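Side-chain contacts in prephenate dehydratase:Amino acid-binding ACT (Brucella abortus, PDB 6VH5), which probably catalyses the decarboxylating dehydration of prephenate to phenylpyruvate in phenylalanine biosynthesis, and binds phenylalanine in its ACT domain: residues A[27-30]-A[34-37]; A[55-60]-A[87-92]; A[155-160]-A[165-170]; A[280-283]-A[287-290]. All coordinates share one frame; numbering follows the deposited sequence.

Contact 1. Residues A[27-30]-A[34-37]; sequences ISFQ and GANS
F29, near the end of its strand, lays its ring against S37, in the first turn of the helix that follows, and against the N-cap residue A35. The touching starts at the root of the side chain: F29 CB sits 3.8 Å from S37 CB. Chi1 of 70° sets CG between the backbone N and the carbonyl carbon, which brings the ring up to the helix start. F29 CG stays 4.0 Å from S37 CB, and CD1 comes nearest to it, at 3.6 Å. One atom further out, F29 CE1 reaches A35 CB at 4.4 Å, a looser contact. The S37 CB methylene and the A35 CB methyl both come to the ring obliquely. F29 also packs on P50 and P52 of strand 49-53.

The polar side of the contact runs through water. One water accepts from Q30 N at 2.6 Å and pairs with S37 OG at 3.2 Å, so the strand's last N-H and the hydroxyl are joined indirectly.

S37 also rests on P74 of strand 70-77, and its side chain lies about 7 Å from that of T194, predicted to be essential for dehydratase activity. In the fold this is the first corner of the beta-alpha-beta unit made by strand 26-30, helix 36-44 and strand 49-53: the strand passes into the helix here, with F29 touching both the start of helix 36-44 and, through P50 and P52, strand 49-53.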
loop_
_atom_site.group_PDB
_atom_site.type_symbol
_atom_site.label_atom_id
_atom_site.label_comp_id
_atom_site.label_asym_id
_atom_site.label_seq_id
_atom_site.Cartn_x
_atom_site.Cartn_y
_atom_site.Cartn_z
ATOM N N ILE A 27 -8.489 -8.640 20.488
ATOM C CA ILE A 27 -8.247 -8.597 19.054
ATOM C C ILE A 27 -7.438 -7.348 18.744
ATOM O O ILE A 27 -7.900 -6.223 18.981
ATOM C CB ILE A 27 -9.551 -8.634 18.241
ATOM C CG1 ILE A 27 -9.251 -8.345 16.764
ATOM C CG2 ILE A 27 -10.600 -7.710 18.836
ATOM C CD1 ILE A 27 -10.335 -8.815 15.810
ATOM N N SER A 28 -6.226 -7.540 18.230
ATOM C CA SER A 28 -5.355 -6.404 17.964
ATOM C C SER A 28 -5.751 -5.683 16.680
ATOM O O SER A 28 -6.227 -6.291 15.715
ATOM C CB SER A 28 -3.902 -6.859 17.875
ATOM O OG SER A 28 -3.738 -7.838 16.869
ATOM N N PHE A 29 -5.540 -4.368 16.674
ATOM C CA PHE A 29 -5.695 -3.574 15.464
ATOM C C PHE A 29 -4.659 -2.460 15.483
ATOM O O PHE A 29 -4.182 -2.048 16.546
ATOM C CB PHE A 29 -7.108 -2.986 15.350
ATOM C CG PHE A 29 -7.400 -1.898 16.362
ATOM C CD1 PHE A 29 -7.235 -0.558 16.034
ATOM C CD2 PHE A 29 -7.831 -2.215 17.643
ATOM C CE1 PHE A 29 -7.497 0.447 16.967
ATOM C CE2 PHE A 29 -8.097 -1.218 18.576
ATOM C CZ PHE A 29 -7.932 0.115 18.237
ATOM N N GLN A 30 -4.343 -1.942 14.298
ATOM C CA GLN A 30 -3.423 -0.822 14.172
ATOM C C GLN A 30 -4.212 0.478 14.256
ATOM O O GLN A 30 -5.162 0.682 13.491
ATOM C CB GLN A 30 -2.649 -0.895 12.852
ATOM C CG GLN A 30 -1.593 0.198 12.640
ATOM C CD GLN A 30 -2.191 1.554 12.219
ATOM O OE1 GLN A 30 -3.149 1.616 11.448
ATOM N NE2 GLN A 30 -1.626 2.641 12.746
ATOM N N GLY A 34 -11.166 4.131 18.639
ATOM C CA GLY A 34 -12.087 4.926 17.856
ATOM C C GLY A 34 -11.824 4.918 16.368
ATOM O O GLY A 34 -12.574 5.552 15.621
ATOM N N ALA A 35 -10.778 4.229 15.917
ATOM C CA ALA A 35 -10.429 4.194 14.508
ATOM C C ALA A 35 -11.415 3.328 13.726
ATOM O O ALA A 35 -12.315 2.693 14.284
ATOM C CB ALA A 35 -9.008 3.661 14.326
ATOM N N ASN A 36 -11.250 3.334 12.401
ATOM C CA ASN A 36 -12.043 2.447 11.559
ATOM C C ASN A 36 -11.690 0.980 11.816
ATOM O O ASN A 36 -12.569 0.107 11.755
ATOM C CB ASN A 36 -11.852 2.806 10.079
ATOM C CG ASN A 36 -12.578 4.085 9.682
ATOM O OD1 ASN A 36 -13.737 4.298 10.045
ATOM N ND2 ASN A 36 -11.904 4.932 8.909
ATOM N N SER A 37 -10.410 0.684 12.080
ATOM C CA SER A 37 -10.016 -0.685 12.434
ATOM C C SER A 37 -10.723 -1.154 13.700
ATOM O O SER A 37 -11.172 -2.303 13.782
ATOM C CB SER A 37 -8.501 -0.778 12.629
ATOM O OG SER A 37 -7.802 -0.702 11.402
HETATM O O HOH W 1 -5.319 -2.580 11.997
#

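Contact 2. Residues A[55-60]-A[87-92]; sequences TFEDAF and HYLLPL
T55 OG1, at the N-cap of the helix that carries E57 and F60 to L89, takes a nearly straight bond of 3.1 Å from D58 N. The same hydroxyl donates weakly to D58 OD2, so D58 holds it by both main chain and side chain, and the first turn of the helix is closed at its N-terminal end.

Across the gap the work is apolar, and L89 does most of it, reaching from helix 87-92 with three carbons. L89 CB meets the outer end of the F60 ring, 3.8 Å from CE2 and almost as near to CZ, arriving obliquely. Its CD1 methyl lies over the F60 ring instead, 4.3 Å from the centroid and 30° off the normal, an off-centre CH-pi contact. L89 CD2 is only loosely met by E57 OE1, 4.2 Å away; the glutamate chain bends at chi2 (79°) and swings its carboxylate back toward the leucine, crossing it at about a right angle. L90 adds its backbone N near F60 CE2.

Segments 56-60 and 87-92 run roughly parallel, 21° apart, their axes 11.7 Å from each other, wide enough for the F60 ring and L89 to stand between them. F60 continues onto I73 of strand 70-77 and, like L90, onto M95. T55 and E57 pack on I127 and H128 of the second subunit, while H87 turns toward Y250 and Y262 of strands 243-251 and 258-266, which belong to the ACT sheet.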
loop_
_atom_site.group_PDB
_atom_site.type_symbol
_atom_site.label_atom_id
_atom_site.label_comp_id
_atom_site.label_asym_id
_atom_site.label_seq_id
_atom_site.Cartn_x
_atom_site.Cartn_y
_atom_site.Cartn_z
ATOM N N THR A 55 1.504 0.074 15.183
ATOM C CA THR A 55 1.786 -0.326 13.811
ATOM C C THR A 55 1.152 -1.676 13.500
ATOM O O THR A 55 0.759 -2.423 14.404
ATOM C CB THR A 55 3.294 -0.412 13.527
ATOM O OG1 THR A 55 3.855 -1.516 14.249
ATOM C CG2 THR A 55 3.996 0.873 13.887
ATOM N N PHE A 56 1.047 -1.965 12.191
ATOM C CA PHE A 56 0.561 -3.265 11.735
ATOM C C PHE A 56 1.419 -4.387 12.296
ATOM O O PHE A 56 0.906 -5.413 12.760
ATOM C CB PHE A 56 0.590 -3.351 10.205
ATOM C CG PHE A 56 -0.332 -2.399 9.505
ATOM C CD1 PHE A 56 -1.690 -2.408 9.757
ATOM C CD2 PHE A 56 0.160 -1.532 8.545
ATOM C CE1 PHE A 56 -2.528 -1.542 9.106
ATOM C CE2 PHE A 56 -0.675 -0.672 7.880
ATOM C CZ PHE A 56 -2.020 -0.671 8.164
ATOM N N GLU A 57 2.740 -4.215 12.225
ATOM C CA GLU A 57 3.667 -5.213 12.745
ATOM C C GLU A 57 3.388 -5.506 14.213
ATOM O O GLU A 57 3.324 -6.673 14.614
ATOM C CB GLU A 57 5.106 -4.735 12.526
ATOM C CG GLU A 57 5.507 -4.681 11.051
ATOM C CD GLU A 57 4.991 -3.442 10.298
ATOM O OE1 GLU A 57 5.264 -3.346 9.077
ATOM O OE2 GLU A 57 4.292 -2.588 10.905
ATOM N N ASP A 58 3.156 -4.459 15.015
ATOM C CA ASP A 58 2.800 -4.666 16.416
ATOM C C ASP A 58 1.479 -5.412 16.540
ATOM O O ASP A 58 1.305 -6.238 17.447
ATOM C CB ASP A 58 2.718 -3.326 17.147
ATOM C CG ASP A 58 4.078 -2.687 17.364
ATOM O OD1 ASP A 58 5.067 -3.424 17.604
ATOM O OD2 ASP A 58 4.147 -1.437 17.289
ATOM N N ALA A 59 0.525 -5.117 15.650
ATOM C CA ALA A 59 -0.722 -5.872 15.637
ATOM C C ALA A 59 -0.480 -7.337 15.279
ATOM O O ALA A 59 -1.182 -8.221 15.783
ATOM C CB ALA A 59 -1.722 -5.232 14.671
ATOM N N PHE A 60 0.486 -7.617 14.399
ATOM C CA PHE A 60 0.850 -9.009 14.140
ATOM C C PHE A 60 1.494 -9.625 15.371
ATOM O O PHE A 60 1.105 -10.713 15.813
ATOM C CB PHE A 60 1.804 -9.108 12.943
ATOM C CG PHE A 60 1.115 -9.123 11.603
ATOM C CD1 PHE A 60 0.374 -8.028 11.173
ATOM C CD2 PHE A 60 1.239 -10.218 10.756
ATOM C CE1 PHE A 60 -0.249 -8.028 9.926
ATOM C CE2 PHE A 60 0.625 -10.227 9.513
ATOM C CZ PHE A 60 -0.119 -9.131 9.094
ATOM N N HIS A 87 0.909 -9.271 1.456
ATOM C CA HIS A 87 1.725 -10.173 0.654
ATOM C C HIS A 87 3.115 -10.360 1.252
ATOM O O HIS A 87 3.713 -11.431 1.102
ATOM C CB HIS A 87 1.824 -9.641 -0.778
ATOM C CG HIS A 87 2.257 -10.662 -1.787
ATOM N ND1 HIS A 87 2.101 -10.475 -3.145
ATOM C CD2 HIS A 87 2.852 -11.871 -1.640
ATOM C CE1 HIS A 87 2.572 -11.527 -3.790
ATOM N NE2 HIS A 87 3.037 -12.387 -2.902
ATOM N N TYR A 88 3.649 -9.348 1.928
ATOM C CA TYR A 88 4.958 -9.513 2.547
ATOM C C TYR A 88 4.876 -10.112 3.948
ATOM O O TYR A 88 5.658 -11.011 4.283
ATOM C CB TYR A 88 5.694 -8.174 2.611
ATOM C CG TYR A 88 7.015 -8.264 3.337
ATOM C CD1 TYR A 88 8.144 -8.749 2.687
ATOM C CD2 TYR A 88 7.137 -7.882 4.676
ATOM C CE1 TYR A 88 9.360 -8.843 3.337
ATOM C CE2 TYR A 88 8.354 -7.973 5.337
ATOM C CZ TYR A 88 9.461 -8.455 4.659
ATOM O OH TYR A 88 10.676 -8.553 5.297
ATOM N N LEU A 89 3.924 -9.645 4.768
ATOM C CA LEU A 89 3.925 -9.966 6.197
ATOM C C LEU A 89 3.376 -11.360 6.472
ATOM O O LEU A 89 3.944 -12.107 7.278
ATOM C CB LEU A 89 3.088 -8.942 6.965
ATOM C CG LEU A 89 3.505 -7.478 6.914
ATOM C CD1 LEU A 89 2.361 -6.601 7.411
ATOM C CD2 LEU A 89 4.754 -7.251 7.737
ATOM N N LEU A 90 2.275 -11.720 5.823
ATOM C CA LEU A 90 1.585 -12.964 6.134
ATOM C C LEU A 90 2.412 -14.201 5.764
ATOM O O LEU A 90 2.427 -15.163 6.543
ATOM C CB LEU A 90 0.224 -12.983 5.445
ATOM C CG LEU A 90 -0.697 -14.120 5.879
ATOM C CD1 LEU A 90 -0.839 -14.177 7.395
ATOM C CD2 LEU A 90 -2.048 -13.965 5.217
ATOM N N PRO A 91 3.085 -14.249 4.602
ATOM C CA PRO A 91 3.963 -15.404 4.335
ATOM C C PRO A 91 5.108 -15.554 5.325
ATOM O O PRO A 91 5.537 -16.685 5.579
ATOM C CB PRO A 91 4.479 -15.125 2.917
ATOM C CG PRO A 91 3.384 -14.360 2.279
ATOM C CD PRO A 91 2.924 -13.423 3.388
ATOM N N LEU A 92 5.620 -14.461 5.907
ATOM C CA LEU A 92 6.709 -14.601 6.871
ATOM C C LEU A 92 6.211 -14.921 8.264
ATOM O O LEU A 92 6.933 -15.548 9.046
ATOM C CB LEU A 92 7.561 -13.331 6.931
ATOM C CG LEU A 92 8.309 -12.941 5.660
ATOM C CD1 LEU A 92 9.159 -11.703 5.898
ATOM C CD2 LEU A 92 9.176 -14.112 5.221
#

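Contact 3. Residues A[155-160]-A[165-170]; sequences RLVADV and MAALAP
Helix 155-160 and strand 165-169 run almost antiparallel, at 157°, with axes only 8.0 Å apart and V157 facing M165 at the closest pair of CA atoms. This is the second half of a beta-alpha-beta crossover: helix 150-160 leads from strand 143-146 back to strand 165-169, passing strand 122-125 between them, in the lobe of the dehydratase domain built on the mixed sheet of strands 143-146, 122-125, 165-169, 108-111 and 180-183.

V157 makes most of the contact from the helix. With CG1 anti to the backbone N (chi1 163°), both methyls face the sheet. V157 CG1 comes 3.6 Å from M165 O. V157 CG2 lies beside the same oxygen and that of A166, and also packs on the strand's side chains, 3.9 Å from A167 CB and 4.1 Å from M165 CB. A167 in turn abuts A153, one turn further back in the helix, and the small A153 and A167 are consistent with so close an approach. M165 spreads over T122 and H124 of the neighbouring strand as well. Its chain stays extended beyond CG and carries the sulfur out to the last turn of the helix, where M165 SD passes V160 at about a right angle, 4.0 Å from CG1.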
loop_
_atom_site.group_PDB
_atom_site.type_symbol
_atom_site.label_atom_id
_atom_site.label_comp_id
_atom_site.label_asym_id
_atom_site.label_seq_id
_atom_site.Cartn_x
_atom_site.Cartn_y
_atom_site.Cartn_z
ATOM N N ARG A 155 -9.739 12.734 19.850
ATOM C CA ARG A 155 -9.143 12.815 21.180
ATOM C C ARG A 155 -8.568 14.203 21.456
ATOM O O ARG A 155 -8.746 14.749 22.552
ATOM C CB ARG A 155 -8.068 11.740 21.336
ATOM C CG ARG A 155 -7.350 11.788 22.677
ATOM C CD ARG A 155 -6.374 10.629 22.878
ATOM N NE ARG A 155 -5.457 10.435 21.759
ATOM C CZ ARG A 155 -4.438 11.235 21.468
ATOM N NH1 ARG A 155 -4.210 12.320 22.190
ATOM N NH2 ARG A 155 -3.658 10.964 20.432
ATOM N N LEU A 156 -7.897 14.798 20.465
ATOM C CA LEU A 156 -7.303 16.117 20.657
ATOM C C LEU A 156 -8.370 17.169 20.940
ATOM O O LEU A 156 -8.176 18.056 21.778
ATOM C CB LEU A 156 -6.482 16.509 19.428
ATOM C CG LEU A 156 -5.848 17.903 19.491
ATOM C CD1 LEU A 156 -4.657 17.883 20.436
ATOM C CD2 LEU A 156 -5.456 18.427 18.111
ATOM N N VAL A 157 -9.496 17.097 20.232
ATOM C CA VAL A 157 -10.562 18.076 20.407
ATOM C C VAL A 157 -11.173 17.970 21.799
ATOM O O VAL A 157 -11.474 18.984 22.438
ATOM C CB VAL A 157 -11.613 17.905 19.290
ATOM C CG1 VAL A 157 -12.925 18.590 19.648
ATOM C CG2 VAL A 157 -11.080 18.475 17.984
ATOM N N ALA A 158 -11.359 16.750 22.297
ATOM C CA ALA A 158 -11.941 16.577 23.625
ATOM C C ALA A 158 -10.984 17.012 24.722
ATOM O O ALA A 158 -11.426 17.468 25.783
ATOM C CB ALA A 158 -12.337 15.115 23.842
ATOM N N ASP A 159 -9.676 16.907 24.475
ATOM C CA ASP A 159 -8.702 17.209 25.515
ATOM C C ASP A 159 -8.416 18.705 25.585
ATOM O O ASP A 159 -8.347 19.273 26.679
ATOM C CB ASP A 159 -7.411 16.416 25.276
ATOM C CG ASP A 159 -7.624 14.899 25.375
ATOM O OD1 ASP A 159 -6.805 14.130 24.815
ATOM O OD2 ASP A 159 -8.627 14.471 25.990
ATOM N N VAL A 160 -8.287 19.365 24.431
ATOM C CA VAL A 160 -7.929 20.781 24.423
ATOM C C VAL A 160 -9.107 21.647 24.856
ATOM O O VAL A 160 -8.912 22.723 25.435
ATOM C CB VAL A 160 -7.403 21.171 23.029
ATOM C CG1 VAL A 160 -7.157 22.671 22.934
ATOM C CG2 VAL A 160 -6.130 20.385 22.719
ATOM N N MET A 165 -12.229 24.265 17.645
ATOM C CA MET A 165 -11.612 23.114 16.989
ATOM C C MET A 165 -12.646 22.027 16.727
ATOM O O MET A 165 -13.309 21.555 17.661
ATOM C CB MET A 165 -10.461 22.558 17.824
ATOM C CG MET A 165 -9.218 23.423 17.762
ATOM S SD MET A 165 -7.991 22.987 18.996
ATOM C CE MET A 165 -6.494 23.497 18.152
ATOM N N ALA A 166 -12.765 21.627 15.463
ATOM C CA ALA A 166 -13.592 20.505 15.048
ATOM C C ALA A 166 -12.715 19.352 14.551
ATOM O O ALA A 166 -11.528 19.520 14.259
ATOM C CB ALA A 166 -14.569 20.933 13.957
ATOM N N ALA A 167 -13.299 18.164 14.477
ATOM C CA ALA A 167 -12.569 17.002 13.979
ATOM C C ALA A 167 -13.383 16.266 12.919
ATOM O O ALA A 167 -14.616 16.287 12.937
ATOM C CB ALA A 167 -12.199 16.024 15.112
ATOM N N LEU A 168 -12.670 15.604 12.004
ATOM C CA LEU A 168 -13.247 14.669 11.040
ATOM C C LEU A 168 -12.755 13.280 11.419
ATOM O O LEU A 168 -11.559 12.993 11.295
ATOM C CB LEU A 168 -12.824 15.014 9.616
ATOM C CG LEU A 168 -13.230 16.359 9.052
ATOM C CD1 LEU A 168 -12.470 16.627 7.771
ATOM C CD2 LEU A 168 -14.720 16.343 8.802
ATOM N N ALA A 169 -13.672 12.419 11.845
ATOM C CA ALA A 169 -13.300 11.150 12.452
ATOM C C ALA A 169 -14.427 10.154 12.239
ATOM O O ALA A 169 -15.554 10.538 11.896
ATOM C CB ALA A 169 -12.999 11.329 13.948
ATOM N N PRO A 170 -14.160 8.857 12.440
ATOM C CA PRO A 170 -15.228 7.857 12.336
ATOM C C PRO A 170 -16.266 8.047 13.428
ATOM O O PRO A 170 -15.982 8.570 14.506
ATOM C CB PRO A 170 -14.489 6.521 12.510
ATOM C CG PRO A 170 -13.068 6.812 12.126
ATOM C CD PRO A 170 -12.846 8.223 12.636
#

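Contact 4. Residues A[280-283]-A[287-290]; sequences ELRF and EVRI
The last turn of a helix, 280-283, gives way after three residues to the strand 287-290, and the two lie closest at R282 and V288, whose CA atoms are 6.8 Å apart. E287, next to the strand's first residue, has a positive phi (54°), as the chain comes out of its reversal. The turn before it is fastened by a hydrogen bond between L281 O and T285 OG1.

V288 points at the helix and divides its two methyls between two partners. V288 CG2 meets L281, 4.1 Å from CD2, the side chains crossing at a slant. V288 CG1 instead receives the end of R282: NH2 is 4.0 Å away, and the guanidinium lies obliquely to the methyl.

These elements close the βαββαβ ferredoxin-like fold of the ACT domain, in which helix 272-283 packs on the four-stranded antiparallel sheet and strand 286-295 forms one edge within this chain. L281 is the buried member; chi1 of 177° sets CG anti to the backbone N and sends CD2 toward V288. It continues onto F219 of strand 215-224 and onto A233 and F237 of helix 229-240. Its side chain lies about 11 Å from a bound phenylalanine.

R282 is exposed, and a bend at chi3 (-118°) brings its end to V288. It also touches a crystal neighbour, so its placement may owe something to the lattice. V288 rests too on F221 of strand 215-224.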
loop_
_atom_site.group_PDB
_atom_site.type_symbol
_atom_site.label_atom_id
_atom_site.label_comp_id
_atom_site.label_asym_id
_atom_site.label_seq_id
_atom_site.Cartn_x
_atom_site.Cartn_y
_atom_site.Cartn_z
ATOM N N GLU A 280 -3.583 -28.896 -10.904
ATOM C CA GLU A 280 -2.955 -28.376 -12.107
ATOM C C GLU A 280 -2.011 -27.232 -11.766
ATOM O O GLU A 280 -0.936 -27.106 -12.361
ATOM C CB GLU A 280 -4.035 -27.936 -13.092
ATOM C CG GLU A 280 -3.542 -27.589 -14.470
ATOM C CD GLU A 280 -4.683 -27.571 -15.471
ATOM O OE1 GLU A 280 -5.597 -28.418 -15.330
ATOM O OE2 GLU A 280 -4.664 -26.718 -16.388
ATOM N N LEU A 281 -2.391 -26.402 -10.794
ATOM C CA LEU A 281 -1.517 -25.318 -10.363
ATOM C C LEU A 281 -0.199 -25.871 -9.821
ATOM O O LEU A 281 0.876 -25.321 -10.092
ATOM C CB LEU A 281 -2.227 -24.484 -9.302
ATOM C CG LEU A 281 -1.432 -23.334 -8.682
ATOM C CD1 LEU A 281 -1.418 -22.160 -9.638
ATOM C CD2 LEU A 281 -1.965 -22.929 -7.298
ATOM N N ARG A 282 -0.255 -27.000 -9.105
ATOM C CA ARG A 282 0.955 -27.575 -8.524
ATOM C C ARG A 282 1.917 -28.099 -9.582
ATOM O O ARG A 282 3.128 -28.139 -9.344
ATOM C CB ARG A 282 0.600 -28.703 -7.553
ATOM C CG ARG A 282 0.255 -28.233 -6.153
ATOM C CD ARG A 282 -0.206 -29.383 -5.276
ATOM N NE ARG A 282 -1.586 -29.218 -4.818
ATOM C CZ ARG A 282 -1.933 -28.567 -3.711
ATOM N NH1 ARG A 282 -3.209 -28.463 -3.355
ATOM N NH2 ARG A 282 -0.998 -28.011 -2.954
ATOM N N PHE A 283 1.415 -28.525 -10.743
ATOM C CA PHE A 283 2.335 -28.991 -11.780
ATOM C C PHE A 283 3.109 -27.827 -12.373
ATOM O O PHE A 283 4.256 -27.988 -12.801
ATOM C CB PHE A 283 1.574 -29.733 -12.888
ATOM C CG PHE A 283 2.457 -30.228 -14.018
ATOM C CD1 PHE A 283 3.226 -31.372 -13.860
ATOM C CD2 PHE A 283 2.515 -29.561 -15.227
ATOM C CE1 PHE A 283 4.031 -31.847 -14.887
ATOM C CE2 PHE A 283 3.330 -30.021 -16.257
ATOM C CZ PHE A 283 4.089 -31.169 -16.082
ATOM N N GLU A 287 6.261 -24.023 -4.591
ATOM C CA GLU A 287 5.983 -23.422 -3.288
ATOM C C GLU A 287 4.557 -22.893 -3.181
ATOM O O GLU A 287 4.319 -21.742 -2.814
ATOM C CB GLU A 287 6.988 -22.319 -2.966
ATOM C CG GLU A 287 8.424 -22.733 -3.134
ATOM C CD GLU A 287 9.201 -22.445 -1.880
ATOM O OE1 GLU A 287 8.711 -21.621 -1.076
ATOM O OE2 GLU A 287 10.280 -23.047 -1.684
ATOM N N VAL A 288 3.603 -23.777 -3.439
ATOM C CA VAL A 288 2.206 -23.440 -3.222
ATOM C C VAL A 288 1.926 -23.527 -1.731
ATOM O O VAL A 288 2.188 -24.553 -1.096
ATOM C CB VAL A 288 1.282 -24.383 -3.994
ATOM C CG1 VAL A 288 -0.163 -24.124 -3.589
ATOM C CG2 VAL A 288 1.463 -24.200 -5.477
ATOM N N ARG A 289 1.409 -22.441 -1.165
ATOM C CA ARG A 289 1.089 -22.373 0.250
ATOM C C ARG A 289 -0.309 -21.798 0.413
ATOM O O ARG A 289 -0.565 -20.664 -0.007
ATOM C CB ARG A 289 2.109 -21.501 0.980
ATOM C CG ARG A 289 2.485 -21.960 2.352
ATOM C CD ARG A 289 3.420 -20.942 2.985
ATOM N NE ARG A 289 2.949 -20.478 4.284
ATOM C CZ ARG A 289 3.547 -19.514 4.976
ATOM N NH1 ARG A 289 4.628 -18.923 4.479
ATOM N NH2 ARG A 289 3.073 -19.141 6.161
ATOM N N ILE A 290 -1.196 -22.553 1.051
ATOM C CA ILE A 290 -2.530 -22.046 1.359
ATOM C C ILE A 290 -2.460 -21.232 2.647
ATOM O O ILE A 290 -2.088 -21.755 3.703
ATOM C CB ILE A 290 -3.545 -23.189 1.477
ATOM C CG1 ILE A 290 -3.787 -23.828 0.106
ATOM C CG2 ILE A 290 -4.840 -22.665 2.075
ATOM C CD1 ILE A 290 -4.822 -24.918 0.114
#

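Overall arrangement
Along the chain the four contacts follow in series, none enclosing or crossing another. Contact 1 closes a tight turn from strand to helix; contact 2 then spans 26 residues, including strand 70-77, between two helices of the same lobe. The two touch where S28 OG meets A59 O, 2.8 Å away, a probable hydrogen bond. Contact 3 closes a short helix-to-strand turn in the other dehydratase lobe, and P170, at the end of its second segment, packs on G34 and N36 of contact 1. Contact 4 closes the last turn in the ACT domain. Contact 2 reaches it through P91 O and R289 NH1, 2.7 Å apart, joining the domains, whereas contacts 3 and 4 have centres about 49 Å apart.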